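Local coordinates for protein diphthine synthase (PDB 3I4T) that probably transfers methyl groups from S-adenosylmethionine to a modified histidine of elongation factor 2 in diphthamide synthesis, as a member of the tetrapyrrole methylase family, at residues Asp35-Ala43 with Val126-Ile134; Ile138-Phe148 with Leu270-Glu280. All blocks are in the same frame, centred on the assembly; numbering follows the deposited sequence. Where two conformers were deposited one is given.

Contact 1 (Asp35-Ala43 with Val126-Ile134); sequences DITVRGLEA and VKVIHNASI
Helix 38-43 packs against strand 126-129 with its axis 9.5 Å away and running roughly antiparallel, at 140°; the CA atoms of G40 and I129 lie 6.2 Å apart, and T37 pairs with N131. I129 CD1 reaches A43 CB at 3.7 Å and also touches CG of R39, whose guanidinium continues past it to D32 and D35 of the second subunit. The other branch of I129, CG2, lies 3.6 Å from T37 OG1, over the start of the helix. T37 is the N-cap, and its OG1 accepts from G40 N at 3.0 Å. With OG1 between the backbone N and the carbonyl carbon (chi1 63°), the methyl CG2 is anti to the carbonyl carbon and lies 3.7 Å from H130 O. Beyond the strand, N131 supplies the polar link: ND2 donates to D35 O (2.7 Å, 167°), with the acceptor almost in the amide plane. OD1 takes the backbone N-H of A132 on a lone pair, and the two bonds together fix the flip of the amide. ND2 also bonds G27 O, just past the neighbouring parallel strand 22-27. Strand 126-129 is an edge of this five-stranded parallel sheet; helix 38-46 lies on one face, helices 106-109 and 113-122 on the other.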
loop_
_atom_site.group_PDB
_atom_site.type_symbol
_atom_site.label_atom_id
_atom_site.label_comp_id
_atom_site.label_asym_id
_atom_site.label_seq_id
_atom_site.Cartn_x
_atom_site.Cartn_y
_atom_site.Cartn_z
ATOM N N ASP A 35 8.875 13.494 2.721
ATOM C CA ASP A 35 8.367 12.172 2.347
ATOM C C ASP A 35 8.148 11.966 0.848
ATOM O O ASP A 35 7.855 10.860 0.412
ATOM C CB ASP A 35 7.089 11.871 3.113
ATOM C CG ASP A 35 7.355 11.516 4.552
ATOM O OD1 ASP A 35 8.455 10.993 4.861
ATOM O OD2 ASP A 35 6.456 11.750 5.379
ATOM N N ILE A 36 8.270 13.038 0.077
ATOM C CA ILE A 36 8.342 12.956 -1.371
ATOM C C ILE A 36 9.556 12.097 -1.797
ATOM O O ILE A 36 10.605 12.096 -1.133
ATOM C CB ILE A 36 8.446 14.383 -1.971
ATOM C CG1 ILE A 36 8.245 14.381 -3.485
ATOM C CG2 ILE A 36 9.764 15.039 -1.603
ATOM C CD1 ILE A 36 7.876 15.753 -4.056
ATOM N N THR A 37 9.418 11.364 -2.897
ATOM C CA THR A 37 10.564 10.646 -3.448
ATOM C C THR A 37 11.478 11.597 -4.226
ATOM O O THR A 37 11.041 12.676 -4.645
ATOM C CB THR A 37 10.131 9.491 -4.360
ATOM O OG1 THR A 37 9.418 10.023 -5.492
ATOM C CG2 THR A 37 9.251 8.484 -3.571
ATOM N N VAL A 38 12.736 11.182 -4.404
ATOM C CA VAL A 38 13.720 11.897 -5.224
ATOM C C VAL A 38 13.196 12.125 -6.641
ATOM O O VAL A 38 13.230 13.247 -7.153
ATOM C CB VAL A 38 15.085 11.156 -5.244
ATOM C CG1 VAL A 38 16.066 11.818 -6.197
ATOM C CG2 VAL A 38 15.690 11.097 -3.828
ATOM N N ARG A 39 12.694 11.059 -7.253
ATOM C CA ARG A 39 12.000 11.134 -8.537
ATOM C C ARG A 39 10.891 12.182 -8.518
ATOM O O ARG A 39 10.845 13.050 -9.395
ATOM C CB ARG A 39 11.453 9.754 -8.916
ATOM C CG ARG A 39 10.517 9.725 -10.117
ATOM C CD ARG A 39 10.475 8.330 -10.765
ATOM N NE ARG A 39 11.702 8.018 -11.503
ATOM C CZ ARG A 39 12.529 7.011 -11.221
ATOM N NH1 ARG A 39 12.273 6.185 -10.212
ATOM N NH2 ARG A 39 13.613 6.822 -11.960
ATOM N N GLY A 40 10.014 12.108 -7.513
ATOM C CA GLY A 40 8.928 13.081 -7.326
ATOM C C GLY A 40 9.410 14.522 -7.214
ATOM O O GLY A 40 8.841 15.428 -7.836
ATOM N N LEU A 41 10.466 14.738 -6.430
ATOM C CA LEU A 41 11.085 16.057 -6.323
ATOM C C LEU A 41 11.648 16.535 -7.662
ATOM O O LEU A 41 11.578 17.725 -7.976
ATOM C CB LEU A 41 12.178 16.070 -5.242
ATOM C CG LEU A 41 12.790 17.431 -4.867
ATOM C CD1 LEU A 41 11.714 18.472 -4.603
ATOM C CD2 LEU A 41 13.762 17.332 -3.672
ATOM N N GLU A 42 12.189 15.609 -8.451
ATOM C CA GLU A 42 12.732 15.948 -9.770
ATOM C C GLU A 42 11.656 16.358 -10.764
ATOM O O GLU A 42 11.852 17.302 -11.533
ATOM C CB GLU A 42 13.585 14.816 -10.342
ATOM C CG GLU A 42 15.003 14.781 -9.801
ATOM C CD GLU A 42 15.878 13.718 -10.465
ATOM O OE1 GLU A 42 15.643 13.371 -11.648
ATOM O OE2 GLU A 42 16.822 13.238 -9.794
ATOM N N ALA A 43 10.519 15.662 -10.740
ATOM C CA ALA A 43 9.411 15.999 -11.638
ATOM C C ALA A 43 8.831 17.352 -11.262
ATOM O O ALA A 43 8.581 18.198 -12.129
ATOM C CB ALA A 43 8.346 14.942 -11.603
ATOM N N VAL A 126 -0.285 10.670 -18.901
ATOM C CA VAL A 126 -0.196 10.757 -17.444
ATOM C C VAL A 126 0.991 9.956 -16.940
ATOM O O VAL A 126 1.219 8.838 -17.389
ATOM C CB VAL A 126 -1.475 10.214 -16.749
ATOM C CG1 VAL A 126 -1.315 10.210 -15.239
ATOM C CG2 VAL A 126 -2.675 11.032 -17.127
ATOM N N LYS A 127 1.740 10.527 -16.004
ATOM C CA LYS A 127 2.823 9.801 -15.372
ATOM C C LYS A 127 2.618 9.816 -13.861
ATOM O O LYS A 127 2.581 10.882 -13.223
ATOM C CB LYS A 127 4.187 10.379 -15.780
ATOM C CG LYS A 127 5.408 9.771 -15.083
ATOM C CD LYS A 127 5.512 8.262 -15.335
ATOM C CE LYS A 127 6.807 7.667 -14.786
ATOM N NZ LYS A 127 6.946 6.246 -15.252
ATOM N N VAL A 128 2.472 8.616 -13.307
ATOM C CA VAL A 128 2.247 8.417 -11.879
ATOM C C VAL A 128 3.576 8.204 -11.170
ATOM O O VAL A 128 4.390 7.423 -11.624
ATOM C CB VAL A 128 1.301 7.212 -11.634
ATOM C CG1 VAL A 128 1.068 6.974 -10.139
ATOM C CG2 VAL A 128 -0.041 7.440 -12.342
ATOM N N ILE A 129 3.805 8.931 -10.079
ATOM C CA ILE A 129 4.942 8.680 -9.209
ATOM C C ILE A 129 4.406 8.197 -7.851
ATOM O O ILE A 129 3.624 8.892 -7.189
ATOM C CB ILE A 129 5.885 9.922 -9.120
ATOM C CG1 ILE A 129 6.565 10.160 -10.486
ATOM C CG2 ILE A 129 6.942 9.733 -8.037
ATOM C CD1 ILE A 129 7.073 11.564 -10.737
ATOM N N HIS A 130 4.809 6.984 -7.471
ATOM C CA HIS A 130 4.266 6.271 -6.317
ATOM C C HIS A 130 4.976 6.667 -5.021
ATOM O O HIS A 130 6.153 7.061 -5.042
ATOM C CB HIS A 130 4.393 4.752 -6.524
ATOM C CG HIS A 130 3.594 4.224 -7.678
ATOM N ND1 HIS A 130 4.135 4.027 -8.932
ATOM C CD2 HIS A 130 2.286 3.880 -7.777
ATOM C CE1 HIS A 130 3.198 3.581 -9.751
ATOM N NE2 HIS A 130 2.066 3.490 -9.079
ATOM N N ASN A 131 4.260 6.524 -3.900
ATOM C CA ASN A 131 4.786 6.785 -2.562
ATOM C C ASN A 131 4.032 5.941 -1.510
ATOM O O ASN A 131 3.216 5.090 -1.865
ATOM C CB ASN A 131 4.669 8.283 -2.247
ATOM C CG ASN A 131 5.751 8.783 -1.283
ATOM O OD1 ASN A 131 6.157 8.078 -0.356
ATOM N ND2 ASN A 131 6.196 10.016 -1.491
ATOM N N ALA A 132 4.312 6.171 -0.226
ATOM C CA ALA A 132 3.660 5.433 0.854
ATOM C C ALA A 132 2.160 5.708 0.872
ATOM O O ALA A 132 1.697 6.739 0.410
ATOM C CB ALA A 132 4.301 5.750 2.210
ATOM N N SER A 133 1.405 4.756 1.389
ATOM C CA SER A 133 -0.037 4.836 1.434
ATOM C C SER A 133 -0.476 4.393 2.815
ATOM O O SER A 133 0.166 3.533 3.430
ATOM C CB SER A 133 -0.629 3.907 0.373
ATOM O OG SER A 133 -1.934 3.475 0.711
ATOM N N ILE A 134 -1.591 4.947 3.283
ATOM C CA ILE A 134 -2.160 4.554 4.568
ATOM C C ILE A 134 -2.440 3.050 4.567
ATOM O O ILE A 134 -2.312 2.385 5.593
ATOM C CB ILE A 134 -3.412 5.424 4.965
ATOM C CG1 ILE A 134 -3.755 5.240 6.443
ATOM C CG2 ILE A 134 -4.638 5.125 4.096
ATOM C CD1 ILE A 134 -2.939 6.131 7.360
#

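Contact 2 (Ile138-Phe148 with Leu270-Glu280); sequences IGCSGLQLYRF and LIPAPQVDDPE
R147 and E280 carry the polar part of this contact. The guanidinium of R147 meets Q275 O end-on with two nitrogens, NH1 at 3.0 Å and NH2 at 2.9 Å, the oxygen lying at its edge in plane. Q275 OE1 lies over one face, the amide and guanidinium planes 9° apart, at a poor angle for a bond to NH2; its hydrogen bond is to N177 ND2. Two carboxylates probably offset the charge: E280 OE1 forms a salt bridge to R147 NH1 at 3.0 Å, and D277 OD2 a longer, weak one to the same nitrogen. E280 is held at both oxygens, since OE1 also accepts from D277 N, while OE2 receives Q144 N (2.8 Å, 174°) on its anti lone pair and H179 NE2 as well. The network thus joins the loop after helix 134-137 to the turn that leads from strand 267-271, in the mixed sheet, into helix 278-284. G142 O receives a CA-H contact from E280; the positive phi of 104° there suits glycine. In an ST turn, S141 OG accepts from L143 N and donates to I138 O. Apolar packing centres on L270. Its CD1 touches S141 CB at 3.7 Å and L143 CD1 at 3.9 Å, whereas CD2 lies against I138 CD1 and F148 CE2.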
loop_
_atom_site.group_PDB
_atom_site.type_symbol
_atom_site.label_atom_id
_atom_site.label_comp_id
_atom_site.label_asym_id
_atom_site.label_seq_id
_atom_site.Cartn_x
_atom_site.Cartn_y
_atom_site.Cartn_z
ATOM N N ILE A 138 -0.389 1.122 7.814
ATOM C CA ILE A 138 -1.108 0.570 8.973
ATOM C C ILE A 138 -0.510 -0.771 9.439
ATOM O O ILE A 138 -0.916 -1.333 10.464
ATOM C CB ILE A 138 -2.644 0.380 8.686
ATOM C CG1 ILE A 138 -2.841 -0.385 7.381
ATOM C CG2 ILE A 138 -3.364 1.721 8.669
ATOM C CD1 ILE A 138 -4.114 -1.160 7.302
ATOM N N GLY A 139 0.446 -1.274 8.666
ATOM C CA GLY A 139 1.248 -2.417 9.064
ATOM C C GLY A 139 1.983 -2.208 10.369
ATOM O O GLY A 139 2.385 -3.172 11.010
ATOM N N CYS A 140 2.143 -0.959 10.787
ATOM C CA CYS A 140 2.855 -0.677 12.035
ATOM C C CYS A 140 2.078 -1.118 13.260
ATOM O O CYS A 140 2.616 -1.129 14.369
ATOM C CB CYS A 140 3.250 0.800 12.141
ATOM S SG CYS A 140 1.884 1.933 12.083
ATOM N N SER A 141 0.821 -1.497 13.051
ATOM C CA SER A 141 -0.033 -2.008 14.122
ATOM C C SER A 141 0.423 -3.386 14.612
ATOM O O SER A 141 0.177 -3.763 15.758
ATOM C CB SER A 141 -1.470 -2.112 13.626
ATOM O OG SER A 141 -1.535 -2.981 12.505
ATOM N N GLY A 142 1.065 -4.143 13.730
ATOM C CA GLY A 142 1.402 -5.526 14.030
ATOM C C GLY A 142 0.497 -6.514 13.325
ATOM O O GLY A 142 0.795 -7.706 13.283
ATOM N N LEU A 143 -0.610 -6.029 12.768
ATOM C CA LEU A 143 -1.479 -6.890 11.972
ATOM C C LEU A 143 -0.832 -7.161 10.605
ATOM O O LEU A 143 -0.221 -6.260 10.005
ATOM C CB LEU A 143 -2.884 -6.287 11.831
ATOM C CG LEU A 143 -3.764 -6.211 13.096
ATOM C CD1 LEU A 143 -4.938 -5.296 12.853
ATOM C CD2 LEU A 143 -4.262 -7.584 13.622
ATOM N N GLN A 144 -0.954 -8.405 10.142
ATOM C CA GLN A 144 -0.461 -8.820 8.832
ATOM C C GLN A 144 -1.336 -8.257 7.726
ATOM O O GLN A 144 -2.549 -8.491 7.687
ATOM C CB GLN A 144 -0.421 -10.344 8.737
ATOM C CG GLN A 144 -0.540 -10.890 7.322
ATOM C CD GLN A 144 0.776 -10.926 6.563
ATOM O OE1 GLN A 144 1.472 -9.915 6.441
ATOM N NE2 GLN A 144 1.118 -12.102 6.038
ATOM N N LEU A 145 -0.703 -7.515 6.829
ATOM C CA LEU A 145 -1.377 -6.896 5.686
ATOM C C LEU A 145 -2.013 -7.851 4.664
ATOM O O LEU A 145 -2.991 -7.487 4.002
ATOM C CB LEU A 145 -0.401 -5.961 4.963
ATOM C CG LEU A 145 0.157 -4.775 5.769
ATOM C CD1 LEU A 145 1.170 -4.010 4.931
ATOM C CD2 LEU A 145 -0.965 -3.836 6.309
ATOM N N TYR A 146 -1.472 -9.063 4.524
ATOM C CA TYR A 146 -2.082 -10.054 3.628
ATOM C C TYR A 146 -3.418 -10.500 4.167
ATOM O O TYR A 146 -4.275 -10.935 3.412
ATOM C CB TYR A 146 -1.197 -11.282 3.430
ATOM C CG TYR A 146 0.148 -10.996 2.814
ATOM C CD1 TYR A 146 0.410 -9.773 2.172
ATOM C CD2 TYR A 146 1.165 -11.960 2.855
ATOM C CE1 TYR A 146 1.657 -9.516 1.616
ATOM C CE2 TYR A 146 2.415 -11.717 2.293
ATOM C CZ TYR A 146 2.651 -10.496 1.676
ATOM O OH TYR A 146 3.889 -10.252 1.119
ATOM N N ARG A 147 -3.594 -10.393 5.480
ATOM C CA ARG A 147 -4.856 -10.787 6.097
ATOM C C ARG A 147 -5.966 -9.728 6.035
ATOM O O ARG A 147 -7.057 -9.972 6.502
ATOM C CB ARG A 147 -4.624 -11.277 7.527
ATOM C CG ARG A 147 -3.716 -12.519 7.619
ATOM C CD ARG A 147 -3.823 -13.173 8.986
ATOM N NE ARG A 147 -5.231 -13.382 9.322
ATOM C CZ ARG A 147 -5.707 -13.584 10.548
ATOM N NH1 ARG A 147 -4.901 -13.617 11.608
ATOM N NH2 ARG A 147 -7.010 -13.755 10.708
ATOM N N PHE A 148 -5.692 -8.560 5.460
ATOM C CA PHE A 148 -6.732 -7.534 5.278
ATOM C C PHE A 148 -7.698 -7.866 4.142
ATOM O O PHE A 148 -7.273 -8.147 3.010
ATOM C CB PHE A 148 -6.128 -6.126 5.120
ATOM C CG PHE A 148 -5.825 -5.469 6.439
ATOM C CD1 PHE A 148 -4.671 -5.801 7.150
ATOM C CD2 PHE A 148 -6.713 -4.577 7.002
ATOM C CE1 PHE A 148 -4.405 -5.232 8.389
ATOM C CE2 PHE A 148 -6.460 -4.008 8.243
ATOM C CZ PHE A 148 -5.300 -4.339 8.938
ATOM N N LEU A 270 -8.766 -0.010 12.775
ATOM C CA LEU A 270 -8.572 -1.379 12.318
ATOM C C LEU A 270 -9.407 -2.334 13.148
ATOM O O LEU A 270 -9.329 -2.348 14.382
ATOM C CB LEU A 270 -7.102 -1.790 12.372
ATOM C CG LEU A 270 -6.039 -0.839 11.817
ATOM C CD1 LEU A 270 -4.667 -1.488 11.973
ATOM C CD2 LEU A 270 -6.287 -0.455 10.374
ATOM N N ILE A 271 -10.225 -3.114 12.458
ATOM C CA ILE A 271 -11.016 -4.128 13.104
ATOM C C ILE A 271 -10.431 -5.490 12.747
ATOM O O ILE A 271 -10.656 -6.000 11.642
ATOM C CB ILE A 271 -12.514 -4.046 12.714
ATOM C CG1 ILE A 271 -13.067 -2.641 12.991
ATOM C CG2 ILE A 271 -13.309 -5.115 13.476
ATOM C CD1 ILE A 271 -14.489 -2.408 12.462
ATOM N N PRO A 272 -9.661 -6.076 13.682
ATOM C CA PRO A 272 -9.005 -7.366 13.468
ATOM C C PRO A 272 -10.010 -8.462 13.159
ATOM O O PRO A 272 -11.155 -8.357 13.575
ATOM C CB PRO A 272 -8.335 -7.651 14.817
ATOM C CG PRO A 272 -8.163 -6.309 15.467
ATOM C CD PRO A 272 -9.311 -5.471 14.985
ATOM N N ALA A 273 -9.587 -9.505 12.439
ATOM C CA ALA A 273 -10.384 -10.744 12.312
ATOM C C ALA A 273 -10.676 -11.370 13.692
ATOM O O ALA A 273 -9.956 -11.100 14.646
ATOM C CB ALA A 273 -9.650 -11.748 11.426
ATOM N N PRO A 274 -11.727 -12.213 13.800
ATOM C CA PRO A 274 -11.969 -12.916 15.063
ATOM C C PRO A 274 -10.782 -13.744 15.589
ATOM O O PRO A 274 -10.682 -13.936 16.795
ATOM C CB PRO A 274 -13.170 -13.807 14.735
ATOM C CG PRO A 274 -13.933 -13.006 13.730
ATOM C CD PRO A 274 -12.842 -12.425 12.855
ATOM N N GLN A 275 -9.891 -14.227 14.720
ATOM C CA GLN A 275 -8.646 -14.801 15.238
ATOM C C GLN A 275 -7.396 -14.071 14.799
ATOM O O GLN A 275 -7.151 -13.822 13.611
ATOM C CB GLN A 275 -8.530 -16.332 15.072
ATOM C CG GLN A 275 -8.285 -16.852 13.697
ATOM C CD GLN A 275 -6.812 -16.851 13.265
ATOM O OE1 GLN A 275 -6.526 -16.820 12.066
ATOM N NE2 GLN A 275 -5.887 -16.885 14.226
ATOM N N VAL A 276 -6.607 -13.729 15.805
ATOM C CA VAL A 276 -5.407 -12.961 15.612
ATOM C C VAL A 276 -4.277 -13.906 15.932
ATOM O O VAL A 276 -4.320 -14.596 16.932
ATOM C CB VAL A 276 -5.407 -11.738 16.548
ATOM C CG1 VAL A 276 -4.174 -10.896 16.315
ATOM C CG2 VAL A 276 -6.681 -10.927 16.340
ATOM N N ASP A 277 -3.293 -13.970 15.046
ATOM C CA ASP A 277 -2.123 -14.800 15.265
ATOM C C ASP A 277 -1.358 -14.307 16.501
ATOM O O ASP A 277 -1.342 -13.118 16.790
ATOM C CB ASP A 277 -1.225 -14.791 14.019
ATOM C CG ASP A 277 -1.900 -15.425 12.784
ATOM O OD1 ASP A 277 -2.453 -16.533 12.882
ATOM O OD2 ASP A 277 -1.871 -14.825 11.696
ATOM N N ASP A 278 -0.734 -15.234 17.224
ATOM C CA ASP A 278 0.148 -14.903 18.345
ATOM C C ASP A 278 1.189 -13.848 17.982
ATOM O O ASP A 278 1.371 -12.899 18.739
ATOM C CB ASP A 278 0.862 -16.146 18.882
ATOM C CG ASP A 278 -0.046 -17.078 19.654
ATOM O OD1 ASP A 278 -1.262 -16.786 19.829
ATOM O OD2 ASP A 278 0.481 -18.132 20.091
ATOM N N PRO A 279 1.885 -14.001 16.834
ATOM C CA PRO A 279 2.858 -12.934 16.548
ATOM C C PRO A 279 2.214 -11.552 16.370
ATOM O O PRO A 279 2.822 -10.554 16.737
ATOM C CB PRO A 279 3.546 -13.406 15.255
ATOM C CG PRO A 279 3.330 -14.912 15.248
ATOM C CD PRO A 279 1.981 -15.113 15.861
ATOM N N GLU A 280 0.989 -11.504 15.851
ATOM C CA GLU A 280 0.257 -10.246 15.684
ATOM C C GLU A 280 -0.141 -9.670 17.039
ATOM O O GLU A 280 0.016 -8.472 17.282
ATOM C CB GLU A 280 -1.003 -10.454 14.825
ATOM C CG GLU A 280 -0.769 -10.846 13.347
ATOM C CD GLU A 280 -2.083 -11.027 12.582
ATOM O OE1 GLU A 280 -2.853 -11.946 12.929
ATOM O OE2 GLU A 280 -2.358 -10.243 11.640
#

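From the N terminus, the chain passes through strand 22-27 into 35-43, and contact 1 closes when 126-134 returns after 82 intervening residues, which hold three more strands of the parallel sheet. The rest of the short helix 134-137 then separates the two contacts in sequence. Contact 2 opens at 138-148 and closes at 270-280, after a 121-residue excursion through most of the mixed sheet. The two loops are therefore in series, neither nested nor crossing, and their centres lie 28 Å apart. Contact 1 ties a helix to the edge of the parallel sheet; contact 2 ties the linking loop to the last strand of the mixed sheet and the helix that follows it, 278-284. Both reach the second subunit.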